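Local coordinates for glycoside hydrolase family protein (Novosphingobium sp. PP1Y, PDB 6Q2F), which acts as an alpha-L-rhamnosidase, a glycoside hydrolase that probably removes terminal rhamnose units from rhamnosylated compounds, at residues A213-D218 with Q436-L441; V758-D763 with V877-T882; N1100-D1105 with M1118-A1123. All coordinates share one frame; numbering follows the deposited sequence.

Contact 1 of 3, residues A213-D218 with Q436-L441; sequences AFPVPD and QHWRVL
Three rings and one guanidinium sit along this pair of strands. V216 CG2 lies over one face of the H437 ring, 3.5 Å from the ring centroid, while D218 OD1 comes in near the ring edge. P215 CG lies over one face of the six-membered ring of W438, 4.2 Å from its centroid, and the carbonyl carbon of A213 is at the indole edge. P215 and W438 run side by side in the same direction. R439 CB covers one face of the F214 ring, and L441 CD2 meets that ring at its edge, 4.0 Å from F214 CE2. F214 CZ lies over one face of the R439 guanidinium, with the two planes 48° apart.

Strands 206-217 and 436-447 are the inner pair of a four-stranded antiparallel sheet edged by 151-160 and 413-414. F214 pairs with R439, and V216 with H437, in hydrogen-bonded pairs. V216 N gives to H437 O at 2.8 Å, nearly along the C=O axis. The side chains of F214, V216, H437 and R439 share one face of the sheet. Those of A213, P215, W438 and V440 share the other. F214 and H437 both hold CG in the crowded position between N and C (chi1 49° and 67°), bringing both ring ends nearer the partner strand.

The R439 guanidinium has a salt bridge to E157, and W438 NE1 bonds to P430 O. H437 ND1 donates to D218 OD1 at 2.8 Å, from above the carboxylate plane. ND1 therefore carries a proton, and the carboxylate beside it would probably stabilise a positively charged H437.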
loop_
_atom_site.group_PDB
_atom_site.type_symbol
_atom_site.label_atom_id
_atom_site.label_comp_id
_atom_site.label_asym_id
_atom_site.label_seq_id
_atom_site.Cartn_x
_atom_site.Cartn_y
_atom_site.Cartn_z
ATOM N N ALA A 213 -14.262 38.014 10.625
ATOM C CA ALA A 213 -14.305 38.669 11.918
ATOM C C ALA A 213 -15.420 38.038 12.729
ATOM O O ALA A 213 -16.444 37.615 12.186
ATOM C CB ALA A 213 -14.523 40.179 11.797
ATOM N N PHE A 214 -15.211 37.973 14.037
ATOM C CA PHE A 214 -16.194 37.372 14.920
ATOM C C PHE A 214 -15.958 37.897 16.322
ATOM O O PHE A 214 -14.813 38.189 16.687
ATOM C CB PHE A 214 -16.114 35.842 14.885
ATOM C CG PHE A 214 -14.720 35.295 15.042
ATOM C CD1 PHE A 214 -14.214 35.015 16.300
ATOM C CD2 PHE A 214 -13.920 35.062 13.936
ATOM C CE1 PHE A 214 -12.930 34.504 16.459
ATOM C CE2 PHE A 214 -12.634 34.552 14.087
ATOM C CZ PHE A 214 -12.142 34.274 15.356
ATOM N N PRO A 215 -17.012 38.057 17.113
ATOM C CA PRO A 215 -16.842 38.534 18.486
ATOM C C PRO A 215 -16.207 37.464 19.353
ATOM O O PRO A 215 -16.355 36.262 19.117
ATOM C CB PRO A 215 -18.273 38.840 18.944
ATOM C CG PRO A 215 -19.099 38.865 17.677
ATOM C CD PRO A 215 -18.426 37.911 16.749
ATOM N N VAL A 216 -15.496 37.920 20.373
ATOM C CA VAL A 216 -14.733 37.025 21.231
ATOM C C VAL A 216 -14.717 37.687 22.604
ATOM O O VAL A 216 -14.771 38.924 22.688
ATOM C CB VAL A 216 -13.329 36.777 20.647
ATOM C CG1 VAL A 216 -13.396 36.059 19.313
ATOM C CG2 VAL A 216 -12.520 38.061 20.554
ATOM N N PRO A 217 -14.706 36.929 23.697
ATOM C CA PRO A 217 -14.748 37.557 25.022
ATOM C C PRO A 217 -13.384 38.087 25.436
ATOM O O PRO A 217 -12.346 37.468 25.178
ATOM C CB PRO A 217 -15.196 36.411 25.934
ATOM C CG PRO A 217 -14.648 35.198 25.264
ATOM C CD PRO A 217 -14.755 35.460 23.784
ATOM N N ASP A 218 -13.393 39.263 26.066
ATOM C CA ASP A 218 -12.193 39.767 26.721
ATOM C C ASP A 218 -11.679 38.714 27.689
ATOM O O ASP A 218 -12.431 38.193 28.515
ATOM C CB ASP A 218 -12.493 41.073 27.464
ATOM C CG ASP A 218 -12.761 42.232 26.525
ATOM O OD1 ASP A 218 -12.070 42.332 25.493
ATOM O OD2 ASP A 218 -13.660 43.047 26.823
ATOM N N GLN A 436 -16.296 42.132 25.530
ATOM C CA GLN A 436 -16.364 41.386 24.275
ATOM C C GLN A 436 -15.708 42.236 23.196
ATOM O O GLN A 436 -16.189 43.336 22.902
ATOM C CB GLN A 436 -17.816 41.080 23.915
ATOM C CG GLN A 436 -18.104 39.657 23.493
ATOM C CD GLN A 436 -19.597 39.375 23.410
ATOM O OE1 GLN A 436 -20.329 39.578 24.379
ATOM N NE2 GLN A 436 -20.054 38.912 22.248
ATOM N N HIS A 437 -14.620 41.747 22.605
ATOM C CA HIS A 437 -13.962 42.465 21.520
ATOM C C HIS A 437 -14.016 41.659 20.227
ATOM O O HIS A 437 -14.492 40.518 20.188
ATOM C CB HIS A 437 -12.514 42.821 21.885
ATOM C CG HIS A 437 -11.598 41.644 22.012
ATOM N ND1 HIS A 437 -11.480 40.916 23.177
ATOM C CD2 HIS A 437 -10.719 41.098 21.136
ATOM C CE1 HIS A 437 -10.586 39.958 23.006
ATOM N NE2 HIS A 437 -10.107 40.049 21.778
ATOM N N TRP A 438 -13.541 42.286 19.152
ATOM C CA TRP A 438 -13.526 41.670 17.834
ATOM C C TRP A 438 -12.210 40.947 17.583
ATOM O O TRP A 438 -11.139 41.407 17.990
ATOM C CB TRP A 438 -13.748 42.715 16.737
ATOM C CG TRP A 438 -15.179 43.104 16.548
ATOM C CD1 TRP A 438 -15.787 44.255 16.975
ATOM C CD2 TRP A 438 -16.193 42.338 15.884
ATOM N NE1 TRP A 438 -17.116 44.249 16.614
ATOM C CE2 TRP A 438 -17.390 43.082 15.948
ATOM C CE3 TRP A 438 -16.204 41.097 15.244
ATOM C CZ2 TRP A 438 -18.580 42.622 15.392
ATOM C CZ3 TRP A 438 -17.391 40.642 14.695
ATOM C CH2 TRP A 438 -18.559 41.403 14.770
ATOM N N ARG A 439 -12.299 39.881 16.826
ATOM C CA ARG A 439 -11.144 39.166 16.397
ATOM C C ARG A 439 -11.248 39.107 14.904
ATOM O O ARG A 439 -12.237 38.718 14.378
ATOM C CB ARG A 439 -11.146 37.789 16.965
ATOM C CG ARG A 439 -9.815 37.115 16.939
ATOM C CD ARG A 439 -9.787 36.228 18.132
ATOM N NE ARG A 439 -8.903 35.120 17.967
ATOM C CZ ARG A 439 -8.942 34.044 18.731
ATOM N NH1 ARG A 439 -9.826 33.944 19.708
ATOM N NH2 ARG A 439 -8.075 33.070 18.523
ATOM N N VAL A 440 -10.186 39.506 14.242
ATOM C CA VAL A 440 -10.154 39.499 12.815
ATOM C C VAL A 440 -9.109 38.506 12.371
ATOM O O VAL A 440 -7.970 38.590 12.729
ATOM C CB VAL A 440 -9.837 40.871 12.260
ATOM C CG1 VAL A 440 -9.929 40.874 10.760
ATOM C CG2 VAL A 440 -10.774 41.882 12.853
ATOM N N LEU A 441 -9.557 37.577 11.560
ATOM C CA LEU A 441 -8.735 36.526 11.056
ATOM C C LEU A 441 -8.474 36.694 9.587
ATOM O O LEU A 441 -9.382 36.750 8.803
ATOM C CB LEU A 441 -9.479 35.235 11.302
ATOM C CG LEU A 441 -8.819 33.900 11.176
ATOM C CD1 LEU A 441 -7.423 33.989 11.693
ATOM C CD2 LEU A 441 -9.588 32.914 11.997
#

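Contact 2 of 3, residues V758-D763 with V877-T882; sequences VRYAYD and VAPDFT
Y760 and R759 carry this contact, and both place CG anti to the carbonyl carbon, beside the backbone N. In Y760 (chi1 -51°) this sends the ring along V877-P879. Its OH donates to V877 O at 2.6 Å, in the carbonyl plane. P879 CA lies over one face of the ring, 4.0 Å from its centroid, and V877 CG1 packs on CE2. An alanine here would remove the ring and hydroxyl, and would probably loosen the packing of V877 and P879 against this loop.

The R759 chain bends at chi3 (-54°). P879 CG then lies over one face of the guanidinium, 3.4 Å from NH1. A water links NH1 to T882 OG1, and NE forms a salt bridge with E869. R759 O takes a straight bond from F881 N at 3.1 Å and a weak one from D880 N. A second water accepts from A761 N and donates to D880 OD2; D880 OD1 is bonded to Y905.

This is a junction between two sheets: the loop entering strand 762-765 of a mixed sheet meets the linker from helix 868-874 into strand 881-884 of an antiparallel sheet.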
loop_
_atom_site.group_PDB
_atom_site.type_symbol
_atom_site.label_atom_id
_atom_site.label_comp_id
_atom_site.label_asym_id
_atom_site.label_seq_id
_atom_site.Cartn_x
_atom_site.Cartn_y
_atom_site.Cartn_z
ATOM N N VAL A 758 -14.005 -16.345 7.494
ATOM C CA VAL A 758 -12.921 -17.244 7.115
ATOM C C VAL A 758 -13.360 -18.225 6.031
ATOM O O VAL A 758 -12.666 -18.414 5.032
ATOM C CB VAL A 758 -12.372 -17.998 8.346
ATOM C CG1 VAL A 758 -11.363 -19.055 7.911
ATOM C CG2 VAL A 758 -11.728 -17.011 9.318
ATOM N N ARG A 759 -14.518 -18.851 6.215
ATOM C CA ARG A 759 -15.040 -19.861 5.303
ATOM C C ARG A 759 -15.853 -19.254 4.171
ATOM O O ARG A 759 -16.351 -19.993 3.312
ATOM C CB ARG A 759 -15.873 -20.878 6.099
ATOM C CG ARG A 759 -15.085 -21.478 7.284
ATOM C CD ARG A 759 -15.929 -22.469 8.102
ATOM N NE ARG A 759 -17.185 -21.880 8.547
ATOM C CZ ARG A 759 -18.278 -22.575 8.846
ATOM N NH1 ARG A 759 -18.278 -23.897 8.743
ATOM N NH2 ARG A 759 -19.376 -21.942 9.241
ATOM N N TYR A 760 -15.960 -17.926 4.146
ATOM C CA TYR A 760 -16.598 -17.166 3.089
ATOM C C TYR A 760 -15.639 -16.073 2.627
ATOM O O TYR A 760 -14.891 -15.515 3.433
ATOM C CB TYR A 760 -17.902 -16.495 3.583
ATOM C CG TYR A 760 -18.887 -17.412 4.282
ATOM C CD1 TYR A 760 -18.657 -17.848 5.576
ATOM C CD2 TYR A 760 -20.075 -17.792 3.659
ATOM C CE1 TYR A 760 -19.567 -18.677 6.230
ATOM C CE2 TYR A 760 -20.987 -18.601 4.295
ATOM C CZ TYR A 760 -20.721 -19.046 5.577
ATOM O OH TYR A 760 -21.632 -19.869 6.207
ATOM N N ALA A 761 -15.667 -15.751 1.339
ATOM C CA ALA A 761 -14.827 -14.665 0.858
ATOM C C ALA A 761 -15.520 -13.321 1.074
ATOM O O ALA A 761 -16.738 -13.242 1.255
ATOM C CB ALA A 761 -14.486 -14.841 -0.623
ATOM N N TYR A 762 -14.723 -12.255 1.060
ATOM C CA TYR A 762 -15.265 -10.929 1.296
ATOM C C TYR A 762 -14.502 -9.890 0.492
ATOM O O TYR A 762 -13.347 -10.092 0.098
ATOM C CB TYR A 762 -15.234 -10.548 2.782
ATOM C CG TYR A 762 -13.854 -10.377 3.382
ATOM C CD1 TYR A 762 -13.100 -11.485 3.777
ATOM C CD2 TYR A 762 -13.328 -9.110 3.606
ATOM C CE1 TYR A 762 -11.835 -11.333 4.346
ATOM C CE2 TYR A 762 -12.081 -8.949 4.173
ATOM C CZ TYR A 762 -11.330 -10.059 4.535
ATOM O OH TYR A 762 -10.092 -9.883 5.113
ATOM N N ASP A 763 -15.206 -8.791 0.224
ATOM C CA ASP A 763 -14.665 -7.557 -0.322
ATOM C C ASP A 763 -14.905 -6.444 0.689
ATOM O O ASP A 763 -15.908 -6.455 1.416
ATOM C CB ASP A 763 -15.363 -7.159 -1.639
ATOM C CG ASP A 763 -15.034 -8.079 -2.797
ATOM O OD1 ASP A 763 -13.900 -8.593 -2.835
ATOM O OD2 ASP A 763 -15.919 -8.261 -3.676
ATOM N N VAL A 877 -26.837 -19.605 4.759
ATOM C CA VAL A 877 -25.824 -19.505 3.716
ATOM C C VAL A 877 -24.689 -20.453 4.077
ATOM O O VAL A 877 -23.952 -20.213 5.038
ATOM C CB VAL A 877 -25.322 -18.068 3.541
ATOM C CG1 VAL A 877 -24.241 -18.020 2.472
ATOM C CG2 VAL A 877 -26.476 -17.169 3.142
ATOM N N ALA A 878 -24.542 -21.522 3.297
ATOM C CA ALA A 878 -23.523 -22.525 3.574
ATOM C C ALA A 878 -22.120 -21.952 3.344
ATOM O O ALA A 878 -21.925 -21.089 2.489
ATOM C CB ALA A 878 -23.728 -23.758 2.689
ATOM N N PRO A 879 -21.130 -22.427 4.099
ATOM C CA PRO A 879 -19.737 -22.022 3.851
ATOM C C PRO A 879 -19.331 -22.264 2.407
ATOM O O PRO A 879 -19.694 -23.273 1.801
ATOM C CB PRO A 879 -18.928 -22.917 4.793
ATOM C CG PRO A 879 -19.904 -23.472 5.779
ATOM C CD PRO A 879 -21.250 -23.475 5.129
ATOM N N ASP A 880 -18.556 -21.327 1.856
ATOM C CA ASP A 880 -18.053 -21.511 0.502
ATOM C C ASP A 880 -16.919 -22.523 0.475
ATOM O O ASP A 880 -16.913 -23.445 -0.356
ATOM C CB ASP A 880 -17.590 -20.172 -0.072
ATOM C CG ASP A 880 -17.430 -20.209 -1.579
ATOM O OD1 ASP A 880 -17.888 -21.197 -2.190
ATOM O OD2 ASP A 880 -16.857 -19.241 -2.149
ATOM N N PHE A 881 -15.934 -22.359 1.360
ATOM C CA PHE A 881 -14.820 -23.293 1.439
ATOM C C PHE A 881 -14.504 -23.559 2.896
ATOM O O PHE A 881 -14.360 -22.628 3.691
ATOM C CB PHE A 881 -13.556 -22.779 0.730
ATOM C CG PHE A 881 -12.333 -23.639 0.987
ATOM C CD1 PHE A 881 -12.205 -24.882 0.399
ATOM C CD2 PHE A 881 -11.343 -23.212 1.847
ATOM C CE1 PHE A 881 -11.102 -25.686 0.657
ATOM C CE2 PHE A 881 -10.236 -23.999 2.103
ATOM C CZ PHE A 881 -10.114 -25.238 1.507
ATOM N N THR A 882 -14.388 -24.832 3.238
ATOM C CA THR A 882 -13.928 -25.228 4.557
ATOM C C THR A 882 -13.268 -26.591 4.424
ATOM O O THR A 882 -13.282 -27.203 3.355
ATOM C CB THR A 882 -15.065 -25.265 5.576
ATOM O OG1 THR A 882 -14.501 -25.359 6.890
ATOM C CG2 THR A 882 -15.947 -26.479 5.319
HETATM O O HOH W 1 -16.183 -25.611 9.031
HETATM O O HOH W 2 -17.450 -16.849 -0.545
#

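Contact 3 of 3, residues N1100-D1105 with M1118-A1123; sequences NRLIGD and MPTYRA
L1102 sets CG anti to its carbonyl carbon (chi1 -73°), and a nearly anti chi2 (167°) extends the branch that carries CD1 toward the loop. Y1121 also puts CG anti to its carbonyl carbon (chi1 -65°), so its ring turns to the helix. T1120 OG1 takes the crowded position between N and C, facing L1102.

These choices bring three groups together. L1102 CD1 reaches the edge of the Y1121 ring, 3.9 Å from CE2. The same CD1 is 3.7 Å from T1120 OG1, and CD2 is equally close to that oxygen. L1102 crosses T1120 at about a right angle. One residue on, I1103 CG1 packs on Y1121 CB at 3.7 Å, where the tyrosine leaves its backbone. I1103 CG2 lies more loosely near the backbone oxygens of R1122 and A1123. No hydrogen bond joins the two segments.

The tyrosine hydroxyl and R1122 have outside partners. Y1121 OH bonds to P652 O, and its side chain also touches A654. R1122 NH2 forms a salt bridge with D1124. Within the helix, R1101 NH2 and D1105 OD1 form a salt bridge at 3.0 Å. D1105 OD2 also takes the backbone N-H of T1114, which ties the helix to the chain leading to the loop.

The segments lie in the galactose-binding-like domain and join its helix 1099-1105 to the loop before strand 1131-1140. The contact is van der Waals packing, mostly between carbons, with T1120 OG1 against the L1102 methyls. Y1121 serves two sides: its CB and ring edge meet the helix, while its hydroxyl reaches P652.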
loop_
_atom_site.group_PDB
_atom_site.type_symbol
_atom_site.label_atom_id
_atom_site.label_comp_id
_atom_site.label_asym_id
_atom_site.label_seq_id
_atom_site.Cartn_x
_atom_site.Cartn_y
_atom_site.Cartn_z
ATOM N N ASN A 1100 26.993 -17.178 -3.285
ATOM C CA ASN A 1100 28.219 -17.881 -2.937
ATOM C C ASN A 1100 29.419 -17.279 -3.657
ATOM O O ASN A 1100 30.494 -17.145 -3.070
ATOM C CB ASN A 1100 28.078 -19.375 -3.261
ATOM C CG ASN A 1100 27.172 -20.120 -2.279
ATOM O OD1 ASN A 1100 26.651 -19.537 -1.327
ATOM N ND2 ASN A 1100 26.985 -21.421 -2.512
ATOM N N ARG A 1101 29.263 -16.920 -4.935
ATOM C CA ARG A 1101 30.353 -16.268 -5.661
ATOM C C ARG A 1101 30.631 -14.871 -5.121
ATOM O O ARG A 1101 31.761 -14.383 -5.223
ATOM C CB ARG A 1101 30.025 -16.190 -7.154
ATOM C CG ARG A 1101 31.197 -15.754 -8.017
ATOM C CD ARG A 1101 32.372 -16.748 -7.852
ATOM N NE ARG A 1101 33.421 -16.245 -6.974
ATOM C CZ ARG A 1101 34.590 -16.851 -6.773
ATOM N NH1 ARG A 1101 34.867 -17.985 -7.391
ATOM N NH2 ARG A 1101 35.490 -16.314 -5.960
ATOM N N LEU A 1102 29.607 -14.209 -4.581
ATOM C CA LEU A 1102 29.819 -12.936 -3.907
ATOM C C LEU A 1102 30.640 -13.139 -2.644
ATOM O O LEU A 1102 31.612 -12.420 -2.398
ATOM C CB LEU A 1102 28.474 -12.284 -3.573
ATOM C CG LEU A 1102 27.649 -11.676 -4.711
ATOM C CD1 LEU A 1102 26.239 -11.373 -4.227
ATOM C CD2 LEU A 1102 28.323 -10.390 -5.205
ATOM N N ILE A 1103 30.253 -14.118 -1.823
ATOM C CA ILE A 1103 31.060 -14.446 -0.654
ATOM C C ILE A 1103 32.462 -14.864 -1.075
ATOM O O ILE A 1103 33.459 -14.409 -0.504
ATOM C CB ILE A 1103 30.360 -15.529 0.176
ATOM C CG1 ILE A 1103 29.025 -14.978 0.682
ATOM C CG2 ILE A 1103 31.282 -15.984 1.303
ATOM C CD1 ILE A 1103 28.105 -16.037 1.236
ATOM N N GLY A 1104 32.561 -15.704 -2.107
ATOM C CA GLY A 1104 33.865 -16.153 -2.564
ATOM C C GLY A 1104 34.779 -15.011 -2.954
ATOM O O GLY A 1104 35.998 -15.116 -2.826
ATOM N N ASP A 1105 34.206 -13.895 -3.413
ATOM C CA ASP A 1105 35.015 -12.757 -3.837
ATOM C C ASP A 1105 35.538 -11.940 -2.670
ATOM O O ASP A 1105 36.432 -11.111 -2.866
ATOM C CB ASP A 1105 34.222 -11.859 -4.781
ATOM C CG ASP A 1105 34.294 -12.328 -6.219
ATOM O OD1 ASP A 1105 34.829 -13.426 -6.462
ATOM O OD2 ASP A 1105 33.801 -11.600 -7.103
HETATM N N MSE A 1118 27.786 -1.564 -4.090
HETATM C CA MSE A 1118 28.218 -1.520 -2.698
HETATM C C MSE A 1118 28.513 -2.955 -2.252
HETATM O O MSE A 1118 28.141 -3.908 -2.938
HETATM C CB MSE A 1118 27.156 -0.853 -1.803
HETATM C CG MSE A 1118 26.977 0.663 -1.995
HETATM SE SE MSE A 1118 28.581 1.784 -1.828
HETATM C CE MSE A 1118 29.150 1.364 -0.014
ATOM N N PRO A 1119 29.212 -3.135 -1.135
ATOM C CA PRO A 1119 29.521 -4.502 -0.700
ATOM C C PRO A 1119 28.265 -5.226 -0.240
ATOM O O PRO A 1119 27.306 -4.619 0.241
ATOM C CB PRO A 1119 30.525 -4.306 0.444
ATOM C CG PRO A 1119 30.308 -2.900 0.907
ATOM C CD PRO A 1119 29.884 -2.122 -0.300
ATOM N N THR A 1120 28.266 -6.541 -0.431
ATOM C CA THR A 1120 27.083 -7.353 -0.173
ATOM C C THR A 1120 27.268 -8.301 1.000
ATOM O O THR A 1120 26.444 -8.319 1.917
ATOM C CB THR A 1120 26.700 -8.149 -1.435
ATOM O OG1 THR A 1120 27.754 -9.060 -1.762
ATOM C CG2 THR A 1120 26.463 -7.216 -2.628
ATOM N N TYR A 1121 28.335 -9.090 1.006
ATOM C CA TYR A 1121 28.546 -10.064 2.063
ATOM C C TYR A 1121 29.945 -9.941 2.634
ATOM O O TYR A 1121 30.888 -9.567 1.938
ATOM C CB TYR A 1121 28.317 -11.497 1.559
ATOM C CG TYR A 1121 26.891 -11.729 1.155
ATOM C CD1 TYR A 1121 25.949 -12.132 2.085
ATOM C CD2 TYR A 1121 26.474 -11.510 -0.154
ATOM C CE1 TYR A 1121 24.632 -12.327 1.721
ATOM C CE2 TYR A 1121 25.165 -11.700 -0.524
ATOM C CZ TYR A 1121 24.245 -12.109 0.418
ATOM O OH TYR A 1121 22.932 -12.300 0.056
ATOM N N ARG A 1122 30.055 -10.259 3.917
ATOM C CA ARG A 1122 31.345 -10.437 4.560
ATOM C C ARG A 1122 31.906 -11.809 4.215
ATOM O O ARG A 1122 31.165 -12.738 3.889
ATOM C CB ARG A 1122 31.211 -10.297 6.077
ATOM C CG ARG A 1122 30.436 -9.078 6.529
ATOM C CD ARG A 1122 29.641 -9.385 7.795
ATOM N NE ARG A 1122 30.439 -10.146 8.753
ATOM C CZ ARG A 1122 31.353 -9.609 9.556
ATOM N NH1 ARG A 1122 31.582 -8.301 9.524
ATOM N NH2 ARG A 1122 32.039 -10.378 10.396
ATOM N N ALA A 1123 33.230 -11.933 4.287
ATOM C CA ALA A 1123 33.848 -13.232 4.063
ATOM C C ALA A 1123 33.358 -14.270 5.064
ATOM O O ALA A 1123 33.450 -15.468 4.787
ATOM C CB ALA A 1123 35.375 -13.103 4.121
#

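How the contacts relate
The three contacts follow one another along the chain and do not touch. Their centres are about 60 Å (contacts 1 and 2), 70 Å (1 and 3) and 48 Å (2 and 3) apart. Contacts 1 and 3 lie on opposite sides of the chain's centre. Between them is the closed sheet of a beta/alpha barrel, whose strands 497-502, 579-582 and 642-649 lead to or carry the sodium ligands D503, S504, E583, E586 and E644. This site probably marks the active-site region. Contact 2 is tied to the barrel by D763, which bonds to H634 of helix 620-636. Contact 3 reaches P652, just beyond strand 642-649. Contact 1 belongs to a separate four-stranded sheet.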